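Side-chain contacts in putative aldehyde dehydrogenase AldY (Bacillus subtilis, PDB 4DNG), which probably oxidises aldehydes to carboxylates with NAD+ as electron acceptor, and may help protect the cell against stress from ethanol and related compounds: residues I86-M89 with I90-T94; Q107-A110 with I111-A115; N461-V464 with V465-T469; Y78-E81 with N82-D85. One frame throughout, in Å; residues are numbered along the deposited sequence.

Contact 1: I86-M89 with I90-T94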
loop_
_atom_site.group_PDB
_atom_site.type_symbol
_atom_site.label_atom_id
_atom_site.label_comp_id
_atom_site.label_asym_id
_atom_site.label_seq_id
_atom_site.Cartn_x
_atom_site.Cartn_y
_atom_site.Cartn_z
ATOM N N ILE A 86 -32.194 -11.892 -11.268
ATOM C CA ILE A 86 -31.038 -11.607 -10.440
ATOM C C ILE A 86 -31.472 -10.678 -9.314
ATOM O O ILE A 86 -31.139 -10.914 -8.150
ATOM C CB ILE A 86 -29.869 -11.039 -11.282
ATOM C CG1 ILE A 86 -29.440 -12.068 -12.348
ATOM C CG2 ILE A 86 -28.696 -10.652 -10.410
ATOM C CD1 ILE A 86 -28.389 -11.587 -13.337
ATOM N N ILE A 87 -32.255 -9.657 -9.661
ATOM C CA ILE A 87 -32.737 -8.664 -8.697
ATOM C C ILE A 87 -33.555 -9.347 -7.589
ATOM O O ILE A 87 -33.300 -9.167 -6.398
ATOM C CB ILE A 87 -33.471 -7.490 -9.409
ATOM C CG1 ILE A 87 -32.432 -6.572 -10.086
ATOM C CG2 ILE A 87 -34.355 -6.686 -8.447
ATOM C CD1 ILE A 87 -32.999 -5.503 -11.001
ATOM N N MET A 88 -34.494 -10.183 -8.003
ATOM C CA MET A 88 -35.266 -11.001 -7.084
ATOM C C MET A 88 -34.370 -11.781 -6.139
ATOM O O MET A 88 -34.555 -11.706 -4.927
ATOM C CB MET A 88 -36.206 -11.949 -7.840
ATOM C CG MET A 88 -37.250 -12.599 -6.937
ATOM S SD MET A 88 -38.193 -11.408 -5.942
ATOM C CE MET A 88 -39.382 -10.813 -7.148
ATOM N N MET A 89 -33.397 -12.510 -6.689
ATOM C CA MET A 89 -32.480 -13.310 -5.874
ATOM C C MET A 89 -31.612 -12.489 -4.888
ATOM O O MET A 89 -31.457 -12.891 -3.728
ATOM C CB MET A 89 -31.629 -14.233 -6.747
ATOM C CG MET A 89 -30.727 -15.184 -5.956
ATOM S SD MET A 89 -31.568 -16.323 -4.833
ATOM C CE MET A 89 -32.513 -17.295 -5.997
ATOM N N ILE A 90 -31.069 -11.350 -5.338
ATOM C CA ILE A 90 -30.357 -10.433 -4.436
ATOM C C ILE A 90 -31.257 -10.022 -3.276
ATOM O O ILE A 90 -30.820 -10.004 -2.138
ATOM C CB ILE A 90 -29.847 -9.149 -5.139
ATOM C CG1 ILE A 90 -28.726 -9.472 -6.144
ATOM C CG2 ILE A 90 -29.330 -8.146 -4.112
ATOM C CD1 ILE A 90 -28.546 -8.392 -7.190
ATOM N N ALA A 91 -32.505 -9.679 -3.579
ATOM C CA ALA A 91 -33.472 -9.357 -2.547
ATOM C C ALA A 91 -33.707 -10.541 -1.578
ATOM O O ALA A 91 -33.544 -10.383 -0.369
ATOM C CB ALA A 91 -34.782 -8.885 -3.170
ATOM N N ARG A 92 -34.030 -11.721 -2.111
ATOM C CA ARG A 92 -34.313 -12.897 -1.270
ATOM C C ARG A 92 -33.164 -13.252 -0.332
ATOM O O ARG A 92 -33.395 -13.530 0.841
ATOM C CB ARG A 92 -34.684 -14.132 -2.098
ATOM C CG ARG A 92 -35.478 -13.847 -3.365
ATOM C CD ARG A 92 -36.594 -14.854 -3.617
ATOM N NE ARG A 92 -36.147 -16.216 -3.939
ATOM C CZ ARG A 92 -36.145 -17.232 -3.077
ATOM N NH1 ARG A 92 -36.541 -17.039 -1.822
ATOM N NH2 ARG A 92 -35.741 -18.442 -3.460
ATOM N N GLU A 93 -31.934 -13.219 -0.840
ATOM C CA GLU A 93 -30.786 -13.766 -0.097
ATOM C C GLU A 93 -30.327 -12.798 0.955
ATOM O O GLU A 93 -29.866 -13.175 2.029
ATOM C CB GLU A 93 -29.616 -14.062 -1.038
ATOM C CG GLU A 93 -28.538 -14.930 -0.424
ATOM C CD GLU A 93 -27.378 -15.236 -1.368
ATOM O OE1 GLU A 93 -27.001 -14.371 -2.197
ATOM O OE2 GLU A 93 -26.821 -16.353 -1.273
ATOM N N THR A 94 -30.523 -11.540 0.619
ATOM C CA THR A 94 -29.829 -10.421 1.202
ATOM C C THR A 94 -30.759 -9.625 2.122
ATOM O O THR A 94 -30.297 -8.947 3.033
ATOM C CB THR A 94 -29.295 -9.577 0.028
ATOM O OG1 THR A 94 -27.860 -9.603 0.004
ATOM C CG2 THR A 94 -29.765 -8.198 0.065
#
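Ile86 and Ile90 sit one turn apart on the same helix and slant past each other, the CG2 methyl of Ile86 meeting the terminal CD1 of Ile90 at 3.9 Å. Ile90 makes this reach because its CG1 lies opposite its own carbonyl carbon (chi1 -68°), which turns the longer branch back toward the preceding turn and lays CG1 3.5 Å from Ile86 O. Around the helix, Met88 and Arg92 also meet at a slant, CG of Met88 4.1 Å from CD of Arg92, a loose approach whose exact placing is doubtful. The methyl CE of Met89 approaches the guanidinium obliquely, 4.3 Å from Arg92 NH2. All this decorates helix 83-94, one of the helices of the coenzyme-binding half of the aldehyde dehydrogenase fold. It packs against helix 98-118 through Ile87 and Ala91, and against helix 156-169 through Ile86 and Ile90, while Met89 touches Ile184 of helix 183-196. Regular i to i+4 backbone bonds hold the turns together, Ile90 N to Ile86 O at 2.8 Å and Ala91 N to Ile87 O at 3.0 Å among them. Glu93 sets its CB 3.5 Å from Met89 O and extends its chain to helix 183-196, where OE1 bonds to Ser185 OG and OE2 to the backbone N of Ile184.

Contact 2: Q107-A110 with I111-A115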
loop_
_atom_site.group_PDB
_atom_site.type_symbol
_atom_site.label_atom_id
_atom_site.label_comp_id
_atom_site.label_asym_id
_atom_site.label_seq_id
_atom_site.Cartn_x
_atom_site.Cartn_y
_atom_site.Cartn_z
ATOM N N GLN A 107 -25.306 -0.903 -10.503
ATOM C CA GLN A 107 -23.919 -0.512 -10.199
ATOM C C GLN A 107 -22.882 -1.542 -10.609
ATOM O O GLN A 107 -21.828 -1.182 -11.118
ATOM C CB GLN A 107 -23.775 -0.186 -8.737
ATOM C CG GLN A 107 -24.315 1.184 -8.370
ATOM C CD GLN A 107 -24.189 1.455 -6.879
ATOM O OE1 GLN A 107 -24.452 2.563 -6.416
ATOM N NE2 GLN A 107 -23.784 0.436 -6.115
ATOM N N THR A 108 -23.198 -2.818 -10.389
ATOM C CA THR A 108 -22.404 -3.979 -10.838
ATOM C C THR A 108 -22.150 -3.974 -12.362
ATOM O O THR A 108 -21.028 -4.194 -12.815
ATOM C CB THR A 108 -23.111 -5.279 -10.384
ATOM O OG1 THR A 108 -23.272 -5.247 -8.956
ATOM C CG2 THR A 108 -22.329 -6.555 -10.762
ATOM N N ILE A 109 -23.195 -3.699 -13.134
ATOM C CA ILE A 109 -23.102 -3.495 -14.568
ATOM C C ILE A 109 -22.234 -2.276 -14.913
ATOM O O ILE A 109 -21.351 -2.345 -15.789
ATOM C CB ILE A 109 -24.518 -3.340 -15.150
ATOM C CG1 ILE A 109 -25.224 -4.704 -15.138
ATOM C CG2 ILE A 109 -24.492 -2.698 -16.535
ATOM C CD1 ILE A 109 -26.739 -4.625 -15.110
ATOM N N ALA A 110 -22.483 -1.159 -14.232
ATOM C CA ALA A 110 -21.632 0.017 -14.405
ATOM C C ALA A 110 -20.143 -0.347 -14.250
ATOM O O ALA A 110 -19.332 -0.041 -15.129
ATOM C CB ALA A 110 -22.037 1.136 -13.454
ATOM N N ILE A 111 -19.805 -1.044 -13.171
ATOM C CA ILE A 111 -18.428 -1.508 -12.950
ATOM C C ILE A 111 -17.870 -2.322 -14.136
ATOM O O ILE A 111 -16.727 -2.113 -14.551
ATOM C CB ILE A 111 -18.316 -2.298 -11.641
ATOM C CG1 ILE A 111 -18.455 -1.359 -10.450
ATOM C CG2 ILE A 111 -16.998 -3.041 -11.552
ATOM C CD1 ILE A 111 -18.943 -2.046 -9.192
ATOM N N LEU A 112 -18.669 -3.234 -14.690
ATOM C CA LEU A 112 -18.220 -3.980 -15.868
ATOM C C LEU A 112 -18.040 -3.082 -17.101
ATOM O O LEU A 112 -17.088 -3.249 -17.859
ATOM C CB LEU A 112 -19.132 -5.173 -16.175
ATOM C CG LEU A 112 -18.880 -6.446 -15.371
ATOM C CD1 LEU A 112 -20.051 -7.403 -15.517
ATOM C CD2 LEU A 112 -17.582 -7.121 -15.801
ATOM N N ASP A 113 -18.951 -2.129 -17.289
ATOM C CA ASP A 113 -18.830 -1.137 -18.366
ATOM C C ASP A 113 -17.524 -0.352 -18.225
ATOM O O ASP A 113 -16.877 -0.034 -19.212
ATOM C CB ASP A 113 -20.017 -0.164 -18.341
ATOM C CG ASP A 113 -21.325 -0.792 -18.838
ATOM O OD1 ASP A 113 -21.281 -1.874 -19.469
ATOM O OD2 ASP A 113 -22.409 -0.196 -18.591
ATOM N N GLU A 114 -17.134 -0.061 -16.986
ATOM C CA GLU A 114 -15.976 0.780 -16.722
ATOM C C GLU A 114 -14.702 0.006 -17.005
ATOM O O GLU A 114 -13.794 0.528 -17.653
ATOM C CB GLU A 114 -16.028 1.357 -15.306
ATOM C CG GLU A 114 -14.909 2.337 -14.953
ATOM C CD GLU A 114 -14.916 3.628 -15.771
ATOM O OE1 GLU A 114 -16.009 4.144 -16.114
ATOM O OE2 GLU A 114 -13.812 4.145 -16.063
ATOM N N ALA A 115 -14.672 -1.260 -16.591
ATOM C CA ALA A 115 -13.530 -2.149 -16.845
ATOM C C ALA A 115 -13.084 -2.208 -18.308
ATOM O O ALA A 115 -11.884 -2.177 -18.606
ATOM C CB ALA A 115 -13.822 -3.546 -16.329
#
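Two first torsions of almost equal size bring Ile109 and Asp113 alongside each other. In Ile109, chi1 of -72° sets CG2 opposite the backbone N; in Asp113, chi1 of -73° folds the carboxylate back beside its own N, toward the turn before. The two side chains therefore run next to each other in the same direction, with Asp113 OD2 3.9 Å from Ile109 CG2 and Asp113 CG 3.4 Å from Ile109 O. The carboxylate looks past this carbonyl for its charge partner: OD2 forms a salt bridge with Arg76 of helix 65-81, whose side chain also packs on Ile109 and Leu112. Ile111 repeats the backward reach on another side of the helix, its CG1 3.4 Å and its CD1 3.6 Å from Gln107 O. This is the middle and later part of helix 98-118, the long helix that follows helix 83-94 in the chain. Helix 65-81 packs on it where Leu112 meets Leu72 and Leu79, and helix 156-169 touches it where Leu112 meets Ala165 and Ile111 meets Asn158. Backbone bonds of the i to i+4 kind, such as Asp113 N to Ile109 O at 2.8 Å and Glu114 N to Ala110 O at 2.9 Å, join the turns. Buried Thr108 uses its OG1 within its own helix, bonded to Glu104 O. The side chain of Gln107 lies about 10 Å from that of Glu253, a predicted active-site residue.

Contact 3: N461-V464 with V465-T469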
loop_
_atom_site.group_PDB
_atom_site.type_symbol
_atom_site.label_atom_id
_atom_site.label_comp_id
_atom_site.label_asym_id
_atom_site.label_seq_id
_atom_site.Cartn_x
_atom_site.Cartn_y
_atom_site.Cartn_z
ATOM N N ASN A 461 -11.081 4.161 -14.247
ATOM C CA ASN A 461 -10.573 5.062 -13.216
ATOM C C ASN A 461 -9.097 4.747 -12.934
ATOM O O ASN A 461 -8.786 3.662 -12.433
ATOM C CB ASN A 461 -11.416 4.957 -11.934
ATOM C CG ASN A 461 -12.893 4.677 -12.208
ATOM O OD1 ASN A 461 -13.253 3.607 -12.705
ATOM N ND2 ASN A 461 -13.755 5.632 -11.863
ATOM N N PRO A 462 -8.182 5.692 -13.250
ATOM C CA PRO A 462 -6.743 5.382 -13.253
ATOM C C PRO A 462 -6.191 4.898 -11.906
ATOM O O PRO A 462 -5.169 4.210 -11.881
ATOM C CB PRO A 462 -6.093 6.710 -13.659
ATOM C CG PRO A 462 -7.083 7.750 -13.271
ATOM C CD PRO A 462 -8.429 7.125 -13.506
ATOM N N TRP A 463 -6.865 5.241 -10.807
ATOM C CA TRP A 463 -6.467 4.765 -9.477
ATOM C C TRP A 463 -6.611 3.270 -9.319
ATOM O O TRP A 463 -5.861 2.646 -8.553
ATOM C CB TRP A 463 -7.184 5.526 -8.350
ATOM C CG TRP A 463 -8.679 5.741 -8.525
ATOM C CD1 TRP A 463 -9.312 6.685 -9.336
ATOM C CD2 TRP A 463 -9.784 5.028 -7.839
ATOM N NE1 TRP A 463 -10.678 6.598 -9.218
ATOM C CE2 TRP A 463 -11.032 5.627 -8.342
ATOM C CE3 TRP A 463 -9.863 3.989 -6.907
ATOM C CZ2 TRP A 463 -12.286 5.191 -7.914
ATOM C CZ3 TRP A 463 -11.135 3.560 -6.485
ATOM C CH2 TRP A 463 -12.313 4.147 -6.978
ATOM N N VAL A 464 -7.552 2.687 -10.064
ATOM C CA VAL A 464 -7.827 1.250 -10.009
ATOM C C VAL A 464 -6.823 0.436 -10.824
ATOM O O VAL A 464 -6.373 -0.626 -10.389
ATOM C CB VAL A 464 -9.250 0.921 -10.493
ATOM C CG1 VAL A 464 -9.670 -0.448 -9.988
ATOM C CG2 VAL A 464 -10.239 1.971 -10.009
ATOM N N VAL A 465 -6.483 0.935 -12.007
ATOM C CA VAL A 465 -5.478 0.306 -12.878
ATOM C C VAL A 465 -4.152 0.107 -12.140
ATOM O O VAL A 465 -3.576 -0.972 -12.194
ATOM C CB VAL A 465 -5.311 1.093 -14.215
ATOM C CG1 VAL A 465 -3.987 0.797 -14.902
ATOM C CG2 VAL A 465 -6.469 0.788 -15.160
ATOM N N GLU A 466 -3.690 1.132 -11.425
ATOM C CA GLU A 466 -2.477 1.019 -10.603
ATOM C C GLU A 466 -2.627 -0.067 -9.534
ATOM O O GLU A 466 -1.656 -0.740 -9.217
ATOM C CB GLU A 466 -2.106 2.346 -9.911
ATOM C CG GLU A 466 -2.140 3.612 -10.768
ATOM C CD GLU A 466 -1.117 3.632 -11.902
ATOM O OE1 GLU A 466 -0.003 3.075 -11.754
ATOM O OE2 GLU A 466 -1.431 4.229 -12.956
ATOM N N GLU A 467 -3.837 -0.236 -8.988
ATOM C CA GLU A 467 -4.060 -1.163 -7.868
ATOM C C GLU A 467 -3.923 -2.604 -8.309
ATOM O O GLU A 467 -3.395 -3.430 -7.574
ATOM C CB GLU A 467 -5.427 -0.945 -7.195
ATOM C CG GLU A 467 -5.476 0.129 -6.107
ATOM C CD GLU A 467 -6.867 0.271 -5.471
ATOM O OE1 GLU A 467 -7.581 1.254 -5.784
ATOM O OE2 GLU A 467 -7.260 -0.602 -4.664
ATOM N N PHE A 468 -4.362 -2.891 -9.530
ATOM C CA PHE A 468 -4.411 -4.267 -10.037
ATOM C C PHE A 468 -3.320 -4.560 -11.052
ATOM O O PHE A 468 -3.291 -5.635 -11.655
ATOM C CB PHE A 468 -5.807 -4.583 -10.602
ATOM C CG PHE A 468 -6.872 -4.633 -9.541
ATOM C CD1 PHE A 468 -7.146 -5.821 -8.869
ATOM C CD2 PHE A 468 -7.571 -3.482 -9.185
ATOM C CE1 PHE A 468 -8.114 -5.870 -7.873
ATOM C CE2 PHE A 468 -8.531 -3.523 -8.193
ATOM C CZ PHE A 468 -8.803 -4.718 -7.534
ATOM N N THR A 469 -2.409 -3.612 -11.238
ATOM C CA THR A 469 -1.260 -3.862 -12.112
ATOM C C THR A 469 0.023 -3.526 -11.425
ATOM O O THR A 469 0.026 -2.759 -10.457
ATOM C CB THR A 469 -1.319 -3.064 -13.427
ATOM O OG1 THR A 469 -1.232 -1.653 -13.152
ATOM C CG2 THR A 469 -2.603 -3.392 -14.195
#
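Helix 462-468 is a short helix that precedes strand 469-477, and on it Glu467 lies beside Trp463 one turn earlier. Both side chains point the same way, carboxylate and indole planes 23° apart, with Glu467 OE1 at the ring edge, 3.7 Å from Trp463 CE3. Val464 CG2 lies over one indole face. Replacing Glu467 by an alanine takes away this carboxylate and would probably leave the CE3 edge without its neighbour and the indole less confined on that side. Next to this pair, Val464 holds CG1 opposite its backbone N (chi1 -161°), which directs the methyl onto Phe468, 3.7 Å from CE2. The phenyl ring also turns its edge to Val464 O, which lies in the ring plane 3.3 Å from CD2. That carbonyl receives Phe468 N as well, at 3.1 Å, and a weak bond from Glu467 N. At the start of strand 469-477, which pairs with 135-150, Thr469 OG1 donates to Val465 O at 2.6 Å from above the carbonyl plane. Val464 and Phe468 pack on Pro166 of helix 156-169, and the side chain of Trp463 lies about 8 Å from that of Glu253, a predicted active-site residue.

Contact 4: Y78-E81 with N82-D85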
loop_
_atom_site.group_PDB
_atom_site.type_symbol
_atom_site.label_atom_id
_atom_site.label_comp_id
_atom_site.label_asym_id
_atom_site.label_seq_id
_atom_site.Cartn_x
_atom_site.Cartn_y
_atom_site.Cartn_z
ATOM N N TYR A 78 -24.851 -11.066 -19.821
ATOM C CA TYR A 78 -25.556 -12.059 -19.012
ATOM C C TYR A 78 -26.363 -11.399 -17.878
ATOM O O TYR A 78 -27.513 -11.782 -17.614
ATOM C CB TYR A 78 -24.582 -13.107 -18.436
ATOM C CG TYR A 78 -25.259 -14.198 -17.634
ATOM C CD1 TYR A 78 -25.524 -14.040 -16.262
ATOM C CD2 TYR A 78 -25.658 -15.380 -18.249
ATOM C CE1 TYR A 78 -26.171 -15.040 -15.538
ATOM C CE2 TYR A 78 -26.286 -16.390 -17.538
ATOM C CZ TYR A 78 -26.541 -16.224 -16.193
ATOM O OH TYR A 78 -27.169 -17.250 -15.527
ATOM N N LEU A 79 -25.777 -10.409 -17.219
ATOM C CA LEU A 79 -26.435 -9.821 -16.034
ATOM C C LEU A 79 -27.629 -8.953 -16.407
ATOM O O LEU A 79 -28.617 -8.901 -15.674
ATOM C CB LEU A 79 -25.458 -9.017 -15.175
ATOM C CG LEU A 79 -24.173 -9.686 -14.663
ATOM C CD1 LEU A 79 -23.231 -8.670 -14.003
ATOM C CD2 LEU A 79 -24.454 -10.822 -13.693
ATOM N N HIS A 80 -27.527 -8.275 -17.548
ATOM C CA HIS A 80 -28.581 -7.369 -18.016
ATOM C C HIS A 80 -29.770 -8.136 -18.592
ATOM O O HIS A 80 -30.923 -7.849 -18.248
ATOM C CB HIS A 80 -27.985 -6.338 -18.993
ATOM C CG HIS A 80 -29.015 -5.521 -19.739
ATOM N ND1 HIS A 80 -29.267 -5.697 -21.056
ATOM C CD2 HIS A 80 -29.868 -4.507 -19.309
ATOM C CE1 HIS A 80 -30.234 -4.847 -21.446
ATOM N NE2 HIS A 80 -30.605 -4.122 -20.381
ATOM N N GLU A 81 -29.490 -9.124 -19.452
ATOM C CA GLU A 81 -30.506 -10.049 -19.976
ATOM C C GLU A 81 -31.304 -10.675 -18.833
ATOM O O GLU A 81 -32.517 -10.823 -18.917
ATOM C CB GLU A 81 -29.841 -11.161 -20.810
ATOM C CG GLU A 81 -30.810 -12.149 -21.448
ATOM C CD GLU A 81 -31.786 -11.457 -22.368
ATOM O OE1 GLU A 81 -31.329 -10.630 -23.184
ATOM O OE2 GLU A 81 -33.002 -11.724 -22.267
ATOM N N ASN A 82 -30.606 -10.989 -17.748
ATOM C CA ASN A 82 -31.186 -11.736 -16.641
ATOM C C ASN A 82 -31.551 -10.879 -15.446
ATOM O O ASN A 82 -31.774 -11.404 -14.354
ATOM C CB ASN A 82 -30.232 -12.867 -16.237
ATOM C CG ASN A 82 -30.076 -13.890 -17.331
ATOM O OD1 ASN A 82 -31.062 -14.337 -17.883
ATOM N ND2 ASN A 82 -28.836 -14.233 -17.682
ATOM N N ARG A 83 -31.638 -9.568 -15.668
ATOM C CA ARG A 83 -31.760 -8.605 -14.572
ATOM C C ARG A 83 -32.910 -8.911 -13.609
ATOM O O ARG A 83 -32.757 -8.815 -12.392
ATOM C CB ARG A 83 -31.823 -7.160 -15.098
ATOM C CG ARG A 83 -32.947 -6.848 -16.073
ATOM C CD ARG A 83 -32.741 -5.503 -16.762
ATOM N NE ARG A 83 -32.781 -4.392 -15.815
ATOM C CZ ARG A 83 -31.734 -3.653 -15.433
ATOM N NH1 ARG A 83 -30.507 -3.868 -15.929
ATOM N NH2 ARG A 83 -31.925 -2.673 -14.552
ATOM N N ASP A 84 -34.041 -9.338 -14.145
ATOM C CA ASP A 84 -35.230 -9.517 -13.307
ATOM C C ASP A 84 -35.075 -10.604 -12.244
ATOM O O ASP A 84 -35.326 -10.360 -11.066
ATOM C CB ASP A 84 -36.481 -9.705 -14.173
ATOM C CG ASP A 84 -36.881 -8.423 -14.871
ATOM O OD1 ASP A 84 -36.566 -7.340 -14.339
ATOM O OD2 ASP A 84 -37.511 -8.479 -15.944
ATOM N N ASP A 85 -34.635 -11.783 -12.678
ATOM C CA ASP A 85 -34.339 -12.912 -11.799
ATOM C C ASP A 85 -33.198 -12.633 -10.820
ATOM O O ASP A 85 -33.220 -13.091 -9.680
ATOM C CB ASP A 85 -34.010 -14.141 -12.647
ATOM C CG ASP A 85 -35.166 -14.548 -13.569
ATOM O OD1 ASP A 85 -36.332 -14.487 -13.116
ATOM O OD2 ASP A 85 -34.909 -14.935 -14.739
#
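Tyr78 O takes two donors from Asn82, the backbone N at 3.2 Å and, in a weak, strongly bent bond, the side-chain ND2 at 2.8 Å. Asn82 is the turn residue of a tight helix-helix junction: it is the first to leave helical geometry after helix 65-81 and sits just before helix 83-94. The next link is Arg83 N to His80 O, 3.2 Å, the donor standing above the carbonyl plane. Further out, Arg83 NH2 forms a salt bridge with Glu106 of helix 98-118, and Tyr78 OH is bonded to Lys192 of helix 183-196. The tyrosine ring meets Asn82 face-on: chi1 of -178° swings it beside its own carbonyl, so that ND2 rests 3.2 Å above the ring plane, over its centre, with ring and amide planes 65° apart. A leucine in place of Tyr78 has neither this flat face nor the hydroxyl, and would probably leave the Asn82 amide without the ring beneath it, still weakly bonded to the backbone carbonyl, and Lys192 without this mate. On the outer side, the Arg83 guanidinium slants across His80, their planes 61° apart, with NH1 at the imidazole edge 3.5 Å from CD2.

Along the chain the order is contact 4, contact 1, contact 2 and, far later, contact 3. Contact 4 is the junction of helices 65-81 and 83-94, and contact 1 continues on the second of these; their centres are 12 Å apart and Ile86 CD1 packs on the carbonyl oxygen of Leu79. Contact 2, on the following helix 98-118, lies 14 Å from contact 4, centre to centre, and touches it through Leu112 on Leu79 and Ile109 on Arg83. Contact 3 comes from near the C-terminus, yet its centre is only 15 Å from that of contact 2, where Glu114 meets Asn461; from contact 1 it is about 30 Å, centre to centre. Three consecutive N-terminal helices thus pack together, and the last meets the C-terminal helix near predicted Glu253.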